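Transcriptional regulator nlh2 (Aquifex aeolicus, PDB 4G3V) probably activates sigma-54-dependent transcription, with a GAF domain that regulates its activity. Local coordinates at residues A[62-70]-A[101-109]; A[77-85]-A[121-131]. All coordinates share one frame; numbering follows the deposited sequence.

Interaction 1: residues A[62-70]-A[101-109]; sequences GYFLNKDVA and NKTGIGRLL
Ile105 packs against the Tyr63 ring where two loops of the GAF domain meet near its antiparallel sheet. One loop links strands 54-61 and 70-72; the other runs from strand 88-90 to strand 113-122. A type II turn (Phe64 to Lys67) shapes the first. A type I turn (Asn101 to Gly104) shapes the second.

The apolar contacts centre on two rings. The Tyr63 CG lies anti to the backbone N (chi1 178°), which carries the ring across to the other loop. Ile105 CA makes a CH-pi contact over one face, 4.0 Å from the ring centroid. Leu108 CD2 reaches Tyr63 CD1 at 3.5 Å. Phe64 is buried and crosses both Thr103 and Ile105 at about a right angle. Its CE2 meets Ile105 CD1 at 3.6 Å, and its ring also packs edge-to-face with Phe46. The methyl CG2 of Thr103 fits between Phe64 CE1 and Val69 CG2. Farther along, Val69 CG1 presses tightly on Lys102 CG, at 3.5 Å.

Lys67 NZ donates to the backbone carbonyl Tyr63 O within its own loop, at 2.6 Å. The same NZ sits 3.9 Å above the Tyr63 ring plane, over its centre, on the face opposite Ile105 CA. Two polar contacts across the loops meet at the Tyr63 hydroxyl. It lies against the guanidinium edge of Arg107, whose NH1 gives OH only a weak bond at 3.4 Å. The firmer bond is the one Tyr63 OH donates to Thr103 O, which lies in the plane of the ring: 2.9 Å, with a C=O...donor angle of 161°.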
loop_
_atom_site.group_PDB
_atom_site.type_symbol
_atom_site.label_atom_id
_atom_site.label_comp_id
_atom_site.label_asym_id
_atom_site.label_seq_id
_atom_site.Cartn_x
_atom_site.Cartn_y
_atom_site.Cartn_z
ATOM N N GLY A 62 6.071 -12.093 -18.836
ATOM C CA GLY A 62 7.170 -13.024 -19.010
ATOM C C GLY A 62 6.738 -14.416 -19.443
ATOM O O GLY A 62 5.959 -14.590 -20.371
ATOM N N TYR A 63 7.239 -15.420 -18.738
ATOM C CA TYR A 63 7.012 -16.816 -19.092
ATOM C C TYR A 63 5.531 -17.175 -19.121
ATOM O O TYR A 63 5.111 -18.029 -19.896
ATOM C CB TYR A 63 7.739 -17.739 -18.108
ATOM C CG TYR A 63 7.508 -19.201 -18.402
ATOM C CD1 TYR A 63 8.291 -19.876 -19.333
ATOM C CD2 TYR A 63 6.494 -19.903 -17.766
ATOM C CE1 TYR A 63 8.077 -21.212 -19.614
ATOM C CE2 TYR A 63 6.272 -21.239 -18.039
ATOM C CZ TYR A 63 7.067 -21.888 -18.965
ATOM O OH TYR A 63 6.854 -23.220 -19.250
ATOM N N PHE A 64 4.741 -16.525 -18.275
ATOM C CA PHE A 64 3.316 -16.834 -18.182
ATOM C C PHE A 64 2.475 -16.262 -19.322
ATOM O O PHE A 64 1.276 -16.542 -19.418
ATOM C CB PHE A 64 2.788 -16.341 -16.848
ATOM C CG PHE A 64 3.395 -17.053 -15.691
ATOM C CD1 PHE A 64 2.843 -18.230 -15.229
ATOM C CD2 PHE A 64 4.536 -16.566 -15.086
ATOM C CE1 PHE A 64 3.407 -18.905 -14.176
ATOM C CE2 PHE A 64 5.103 -17.235 -14.026
ATOM C CZ PHE A 64 4.540 -18.407 -13.569
ATOM N N LEU A 65 3.088 -15.464 -20.185
ATOM C CA LEU A 65 2.350 -14.905 -21.303
ATOM C C LEU A 65 1.689 -16.025 -22.105
ATOM O O LEU A 65 2.319 -17.047 -22.390
ATOM C CB LEU A 65 3.275 -14.107 -22.208
ATOM C CG LEU A 65 2.546 -13.252 -23.245
ATOM C CD1 LEU A 65 1.782 -12.125 -22.561
ATOM C CD2 LEU A 65 3.537 -12.701 -24.243
ATOM N N ASN A 66 0.418 -15.830 -22.452
ATOM C CA ASN A 66 -0.327 -16.779 -23.286
ATOM C C ASN A 66 -0.409 -18.175 -22.685
ATOM O O ASN A 66 -0.301 -19.176 -23.395
ATOM C CB ASN A 66 0.279 -16.858 -24.695
ATOM C CG ASN A 66 0.140 -15.557 -25.464
ATOM O OD1 ASN A 66 -0.887 -14.879 -25.381
ATOM N ND2 ASN A 66 1.176 -15.196 -26.207
ATOM N N LYS A 67 -0.603 -18.240 -21.374
ATOM C CA LYS A 67 -0.798 -19.518 -20.696
ATOM C C LYS A 67 -2.071 -19.492 -19.849
ATOM O O LYS A 67 -2.283 -18.570 -19.055
ATOM C CB LYS A 67 0.427 -19.865 -19.842
ATOM C CG LYS A 67 1.690 -20.081 -20.674
ATOM C CD LYS A 67 2.816 -20.696 -19.864
ATOM C CE LYS A 67 3.972 -21.138 -20.758
ATOM N NZ LYS A 67 4.596 -20.015 -21.512
ATOM N N ASP A 68 -2.921 -20.502 -20.042
ATOM C CA ASP A 68 -4.190 -20.606 -19.333
ATOM C C ASP A 68 -4.046 -21.565 -18.161
ATOM O O ASP A 68 -3.806 -22.758 -18.351
ATOM C CB ASP A 68 -5.289 -21.103 -20.276
ATOM C CG ASP A 68 -5.666 -20.073 -21.327
ATOM O OD1 ASP A 68 -5.746 -18.871 -20.983
ATOM O OD2 ASP A 68 -5.877 -20.463 -22.499
ATOM N N VAL A 69 -4.193 -21.042 -16.949
ATOM C CA VAL A 69 -3.929 -21.831 -15.752
ATOM C C VAL A 69 -4.962 -21.563 -14.671
ATOM O O VAL A 69 -5.271 -20.407 -14.384
ATOM C CB VAL A 69 -2.556 -21.491 -15.167
ATOM C CG1 VAL A 69 -2.190 -22.482 -14.086
ATOM C CG2 VAL A 69 -1.508 -21.474 -16.261
ATOM N N ALA A 70 -5.474 -22.630 -14.061
ATOM C CA ALA A 70 -6.454 -22.498 -12.994
ATOM C C ALA A 70 -5.933 -23.123 -11.697
ATOM O O ALA A 70 -5.267 -24.152 -11.727
ATOM C CB ALA A 70 -7.766 -23.144 -13.406
ATOM N N ASN A 101 4.500 -26.300 -9.681
ATOM C CA ASN A 101 5.076 -25.973 -10.972
ATOM C C ASN A 101 4.074 -26.237 -12.073
ATOM O O ASN A 101 4.382 -26.899 -13.058
ATOM C CB ASN A 101 6.329 -26.806 -11.219
ATOM C CG ASN A 101 7.043 -26.400 -12.482
ATOM O OD1 ASN A 101 6.660 -25.421 -13.126
ATOM N ND2 ASN A 101 8.092 -27.141 -12.845
ATOM N N LYS A 102 2.863 -25.732 -11.890
ATOM C CA LYS A 102 1.784 -26.008 -12.822
ATOM C C LYS A 102 2.199 -25.616 -14.234
ATOM O O LYS A 102 2.000 -26.373 -15.194
ATOM C CB LYS A 102 0.520 -25.249 -12.408
ATOM C CG LYS A 102 -0.677 -25.488 -13.317
ATOM C CD LYS A 102 -0.989 -26.975 -13.465
ATOM C CE LYS A 102 -2.060 -27.230 -14.516
ATOM N NZ LYS A 102 -2.289 -28.689 -14.719
ATOM N N THR A 103 2.800 -24.437 -14.345
ATOM C CA THR A 103 3.148 -23.854 -15.633
ATOM C C THR A 103 4.476 -24.361 -16.170
ATOM O O THR A 103 4.953 -23.887 -17.199
ATOM C CB THR A 103 3.245 -22.335 -15.514
ATOM O OG1 THR A 103 4.132 -22.002 -14.433
ATOM C CG2 THR A 103 1.869 -21.754 -15.249
ATOM N N GLY A 104 5.084 -25.312 -15.471
ATOM C CA GLY A 104 6.360 -25.850 -15.902
ATOM C C GLY A 104 7.447 -24.790 -15.955
ATOM O O GLY A 104 8.514 -25.035 -16.517
ATOM N N ILE A 105 7.193 -23.622 -15.357
ATOM C CA ILE A 105 8.195 -22.563 -15.320
ATOM C C ILE A 105 9.426 -23.058 -14.588
ATOM O O ILE A 105 10.527 -22.563 -14.811
ATOM C CB ILE A 105 7.685 -21.272 -14.643
ATOM C CG1 ILE A 105 8.780 -20.201 -14.655
ATOM C CG2 ILE A 105 7.244 -21.541 -13.205
ATOM C CD1 ILE A 105 8.348 -18.871 -14.053
ATOM N N GLY A 106 9.235 -24.044 -13.716
ATOM C CA GLY A 106 10.329 -24.593 -12.936
ATOM C C GLY A 106 11.635 -24.746 -13.695
ATOM O O GLY A 106 12.681 -24.289 -13.240
ATOM N N ARG A 107 11.581 -25.393 -14.855
ATOM C CA ARG A 107 12.795 -25.709 -15.607
ATOM C C ARG A 107 13.493 -24.457 -16.127
ATOM O O ARG A 107 14.660 -24.506 -16.508
ATOM C CB ARG A 107 12.460 -26.621 -16.781
ATOM C CG ARG A 107 11.677 -25.938 -17.876
ATOM C CD ARG A 107 11.402 -26.889 -19.033
ATOM N NE ARG A 107 11.541 -26.211 -20.315
ATOM C CZ ARG A 107 10.687 -25.300 -20.764
ATOM N NH1 ARG A 107 9.630 -24.954 -20.033
ATOM N NH2 ARG A 107 10.890 -24.727 -21.940
ATOM N N LEU A 108 12.768 -23.342 -16.149
ATOM C CA LEU A 108 13.319 -22.064 -16.598
ATOM C C LEU A 108 13.906 -21.251 -15.441
ATOM O O LEU A 108 14.709 -20.342 -15.661
ATOM C CB LEU A 108 12.237 -21.243 -17.306
ATOM C CG LEU A 108 12.685 -19.856 -17.773
ATOM C CD1 LEU A 108 13.875 -19.961 -18.737
ATOM C CD2 LEU A 108 11.528 -19.105 -18.421
ATOM N N LEU A 109 13.496 -21.574 -14.217
ATOM C CA LEU A 109 14.013 -20.904 -13.027
ATOM C C LEU A 109 15.406 -21.408 -12.661
ATOM O O LEU A 109 15.752 -22.557 -12.949
ATOM C CB LEU A 109 13.085 -21.156 -11.839
ATOM C CG LEU A 109 11.630 -20.723 -11.980
ATOM C CD1 LEU A 109 10.867 -20.983 -10.683
ATOM C CD2 LEU A 109 11.558 -19.258 -12.366
#

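Interaction 2: residues A[77-85]-A[121-131]; sequences ITGKVFQRG and KVGGEVKGVIT
Thr78 and Thr131 share one torsion: in each, OG1 lies beside the backbone N and opposite the carbonyl carbon, with chi1 about -65°. This turns the two hydroxyls to each other. Thr78 OG1 and Thr131 OG1 form a hydrogen bond of 3.0 Å, and either may donate. The same torsion sends the Thr78 methyl CG2 to Val129 CG1, 3.9 Å away.

Val129 CG2 faces the helix, 4.1 Å from Val81 CG1 and 4.2 Å from Phe82 CB. Val126 CG1 comes to the edge of the Phe82 ring, 3.8 Å from CD1. Its other methyl, CG2, rests 3.5 Å from Gly85 CA.

Helix 76-84 thus packs on one face of the GAF sheet; its segment 77-84 runs at 147° to strand 125-131, roughly antiparallel. Helix 139-162 covers the other face, where Ile130 touches Ile152. A classic beta bulge at Lys127 and Gly128, opposite Ile120, lets Val126 and Val129 both point to the helix although two residues separate them.

Gly85, with a positive phi, is where the chain leaves the helical path. Lys121 reaches it with a chain extended beyond CG. Its NZ donates to Gly85 O at 2.9 Å, in the carbonyl plane on a lone pair, with a C=O...donor angle of 133°. A water accepts from Lys121 NZ and donates to Arg84 O, 2.7 Å away.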
loop_
_atom_site.group_PDB
_atom_site.type_symbol
_atom_site.label_atom_id
_atom_site.label_comp_id
_atom_site.label_asym_id
_atom_site.label_seq_id
_atom_site.Cartn_x
_atom_site.Cartn_y
_atom_site.Cartn_z
ATOM N N ILE A 77 1.291 -23.542 -4.235
ATOM C CA ILE A 77 1.587 -22.362 -3.422
ATOM C C ILE A 77 0.553 -21.264 -3.634
ATOM O O ILE A 77 0.012 -20.710 -2.672
ATOM C CB ILE A 77 3.004 -21.835 -3.729
ATOM C CG1 ILE A 77 4.039 -22.893 -3.319
ATOM C CG2 ILE A 77 3.270 -20.526 -3.003
ATOM C CD1 ILE A 77 5.381 -22.743 -4.003
ATOM N N THR A 78 0.249 -20.972 -4.894
ATOM C CA THR A 78 -0.747 -19.962 -5.197
ATOM C C THR A 78 -2.122 -20.379 -4.660
ATOM O O THR A 78 -2.856 -19.556 -4.122
ATOM C CB THR A 78 -0.778 -19.661 -6.713
ATOM O OG1 THR A 78 0.474 -19.065 -7.101
ATOM C CG2 THR A 78 -1.894 -18.704 -7.042
ATOM N N GLY A 79 -2.451 -21.667 -4.761
ATOM C CA GLY A 79 -3.718 -22.170 -4.251
ATOM C C GLY A 79 -3.826 -22.086 -2.734
ATOM O O GLY A 79 -4.916 -21.917 -2.187
ATOM N N LYS A 80 -2.702 -22.204 -2.041
ATOM C CA LYS A 80 -2.721 -22.085 -0.586
ATOM C C LYS A 80 -2.963 -20.642 -0.153
ATOM O O LYS A 80 -3.687 -20.390 0.808
ATOM C CB LYS A 80 -1.431 -22.632 0.023
ATOM C CG LYS A 80 -1.379 -24.153 0.055
ATOM C CD LYS A 80 0.009 -24.648 0.429
ATOM C CE LYS A 80 0.002 -26.130 0.722
ATOM N NZ LYS A 80 -0.495 -26.922 -0.434
ATOM N N VAL A 81 -2.379 -19.691 -0.872
ATOM C CA VAL A 81 -2.613 -18.282 -0.566
ATOM C C VAL A 81 -4.084 -17.972 -0.798
ATOM O O VAL A 81 -4.705 -17.248 -0.026
ATOM C CB VAL A 81 -1.718 -17.361 -1.419
ATOM C CG1 VAL A 81 -2.073 -15.896 -1.170
ATOM C CG2 VAL A 81 -0.232 -17.615 -1.085
ATOM N N PHE A 82 -4.629 -18.539 -1.872
ATOM C CA PHE A 82 -6.046 -18.415 -2.207
ATOM C C PHE A 82 -6.915 -18.910 -1.052
ATOM O O PHE A 82 -7.847 -18.234 -0.622
ATOM C CB PHE A 82 -6.309 -19.232 -3.481
ATOM C CG PHE A 82 -7.753 -19.259 -3.940
ATOM C CD1 PHE A 82 -8.658 -18.290 -3.560
ATOM C CD2 PHE A 82 -8.187 -20.284 -4.768
ATOM C CE1 PHE A 82 -9.991 -18.346 -4.010
ATOM C CE2 PHE A 82 -9.508 -20.347 -5.219
ATOM C CZ PHE A 82 -10.407 -19.382 -4.840
ATOM N N GLN A 83 -6.583 -20.080 -0.534
ATOM C CA GLN A 83 -7.360 -20.724 0.529
ATOM C C GLN A 83 -7.329 -19.977 1.854
ATOM O O GLN A 83 -8.376 -19.744 2.467
ATOM C CB GLN A 83 -6.835 -22.135 0.766
ATOM C CG GLN A 83 -7.523 -22.836 1.923
ATOM C CD GLN A 83 -6.814 -24.101 2.329
ATOM O OE1 GLN A 83 -6.118 -24.716 1.520
ATOM N NE2 GLN A 83 -6.970 -24.496 3.606
ATOM N N ARG A 84 -6.128 -19.610 2.300
ATOM C CA ARG A 84 -5.953 -19.058 3.643
ATOM C C ARG A 84 -5.945 -17.549 3.689
ATOM O O ARG A 84 -6.131 -16.967 4.757
ATOM C CB ARG A 84 -4.662 -19.560 4.266
ATOM C CG ARG A 84 -4.674 -21.032 4.507
ATOM C CD ARG A 84 -3.609 -21.476 5.513
ATOM N NE ARG A 84 -3.601 -22.932 5.554
ATOM C CZ ARG A 84 -4.454 -23.656 6.260
ATOM N NH1 ARG A 84 -5.343 -23.066 7.055
ATOM N NH2 ARG A 84 -4.391 -24.969 6.179
ATOM N N GLY A 85 -5.700 -16.912 2.545
ATOM C CA GLY A 85 -5.685 -15.467 2.503
ATOM C C GLY A 85 -4.485 -14.918 3.259
ATOM O O GLY A 85 -4.531 -13.825 3.814
ATOM N N LYS A 121 -7.535 -8.930 -1.654
ATOM C CA LYS A 121 -8.738 -9.024 -0.831
ATOM C C LYS A 121 -9.664 -7.831 -0.975
ATOM O O LYS A 121 -9.216 -6.683 -0.992
ATOM C CB LYS A 121 -8.355 -9.133 0.635
ATOM C CG LYS A 121 -7.640 -10.428 0.986
ATOM C CD LYS A 121 -7.569 -10.607 2.497
ATOM C CE LYS A 121 -6.729 -11.785 2.869
ATOM N NZ LYS A 121 -6.692 -11.986 4.349
ATOM N N VAL A 122 -10.954 -8.132 -1.047
ATOM C CA VAL A 122 -12.002 -7.126 -1.037
ATOM C C VAL A 122 -12.926 -7.408 0.150
ATOM O O VAL A 122 -13.561 -8.486 0.241
ATOM C CB VAL A 122 -12.816 -7.162 -2.328
ATOM C CG1 VAL A 122 -13.930 -6.129 -2.272
ATOM C CG2 VAL A 122 -11.912 -6.931 -3.536
ATOM N N GLY A 123 -13.004 -6.447 1.058
ATOM C CA GLY A 123 -13.765 -6.631 2.288
ATOM C C GLY A 123 -13.200 -7.779 3.117
ATOM O O GLY A 123 -13.930 -8.451 3.851
ATOM N N GLY A 124 -11.896 -8.022 2.986
ATOM C CA GLY A 124 -11.262 -9.111 3.704
ATOM C C GLY A 124 -11.433 -10.482 3.059
ATOM O O GLY A 124 -10.878 -11.460 3.543
ATOM N N GLU A 125 -12.185 -10.568 1.968
ATOM C CA GLU A 125 -12.354 -11.843 1.266
ATOM C C GLU A 125 -11.386 -11.952 0.104
ATOM O O GLU A 125 -11.223 -10.993 -0.653
ATOM C CB GLU A 125 -13.777 -11.990 0.726
ATOM C CG GLU A 125 -14.840 -12.097 1.792
ATOM C CD GLU A 125 -16.186 -12.516 1.220
ATOM O OE1 GLU A 125 -16.400 -12.342 -0.007
ATOM O OE2 GLU A 125 -17.022 -13.030 2.000
ATOM N N VAL A 126 -10.779 -13.123 -0.070
ATOM C CA VAL A 126 -9.848 -13.319 -1.194
ATOM C C VAL A 126 -10.573 -13.337 -2.547
ATOM O O VAL A 126 -11.448 -14.171 -2.806
ATOM C CB VAL A 126 -9.035 -14.614 -1.055
ATOM C CG1 VAL A 126 -8.100 -14.784 -2.226
ATOM C CG2 VAL A 126 -8.255 -14.635 0.269
ATOM N N LYS A 127 -10.186 -12.416 -3.415
ATOM C CA LYS A 127 -10.753 -12.328 -4.749
ATOM C C LYS A 127 -9.706 -12.609 -5.815
ATOM O O LYS A 127 -10.021 -12.667 -6.994
ATOM C CB LYS A 127 -11.331 -10.935 -4.966
ATOM C CG LYS A 127 -12.412 -10.558 -3.981
ATOM C CD LYS A 127 -13.559 -11.528 -4.079
ATOM C CE LYS A 127 -14.873 -10.886 -3.657
ATOM N NZ LYS A 127 -16.028 -11.768 -3.979
ATOM N N GLY A 128 -8.447 -12.735 -5.402
ATOM C CA GLY A 128 -7.382 -13.057 -6.331
ATOM C C GLY A 128 -6.046 -13.225 -5.630
ATOM O O GLY A 128 -5.939 -13.126 -4.397
ATOM N N VAL A 129 -5.022 -13.503 -6.422
ATOM C CA VAL A 129 -3.655 -13.618 -5.905
ATOM C C VAL A 129 -2.710 -13.002 -6.917
ATOM O O VAL A 129 -2.915 -13.159 -8.125
ATOM C CB VAL A 129 -3.256 -15.104 -5.697
ATOM C CG1 VAL A 129 -1.766 -15.234 -5.338
ATOM C CG2 VAL A 129 -4.169 -15.766 -4.645
ATOM N N ILE A 130 -1.702 -12.271 -6.444
ATOM C CA ILE A 130 -0.618 -11.858 -7.331
ATOM C C ILE A 130 0.596 -12.683 -6.956
ATOM O O ILE A 130 0.947 -12.784 -5.778
ATOM C CB ILE A 130 -0.319 -10.352 -7.257
ATOM C CG1 ILE A 130 0.932 -10.016 -8.072
ATOM C CG2 ILE A 130 -0.167 -9.878 -5.822
ATOM C CD1 ILE A 130 1.195 -8.510 -8.214
ATOM N N THR A 131 1.206 -13.296 -7.971
ATOM C CA THR A 131 2.345 -14.180 -7.790
ATOM C C THR A 131 3.506 -13.697 -8.649
ATOM O O THR A 131 3.337 -13.425 -9.849
ATOM C CB THR A 131 1.984 -15.605 -8.190
ATOM O OG1 THR A 131 0.957 -16.092 -7.313
ATOM C CG2 THR A 131 3.206 -16.529 -8.141
HETATM O O HOH W 1 -6.911 -14.703 5.917
#

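In the fold
The four segments alternate along the chain: 62-70, 77-85, 101-109, 121-131. The two contacts therefore interlock in sequence. Their centres lie 19 Å apart and their nearest atoms about 6 Å, with no direct touch. Strand 44-51 links them: Phe46 packs with Phe64 of interaction 1 and with Thr78 and Thr131 of interaction 2. Phe99 also joins them, touching Ile105 and Ile77. Interaction 1 closes loops over the sheet, whereas interaction 2 seats helix 76-84 on it. Together they help build the side of the GAF domain that, in relatives, often holds a ligand. The hairpin of interaction 2 also meets Thr20 of the second subunit.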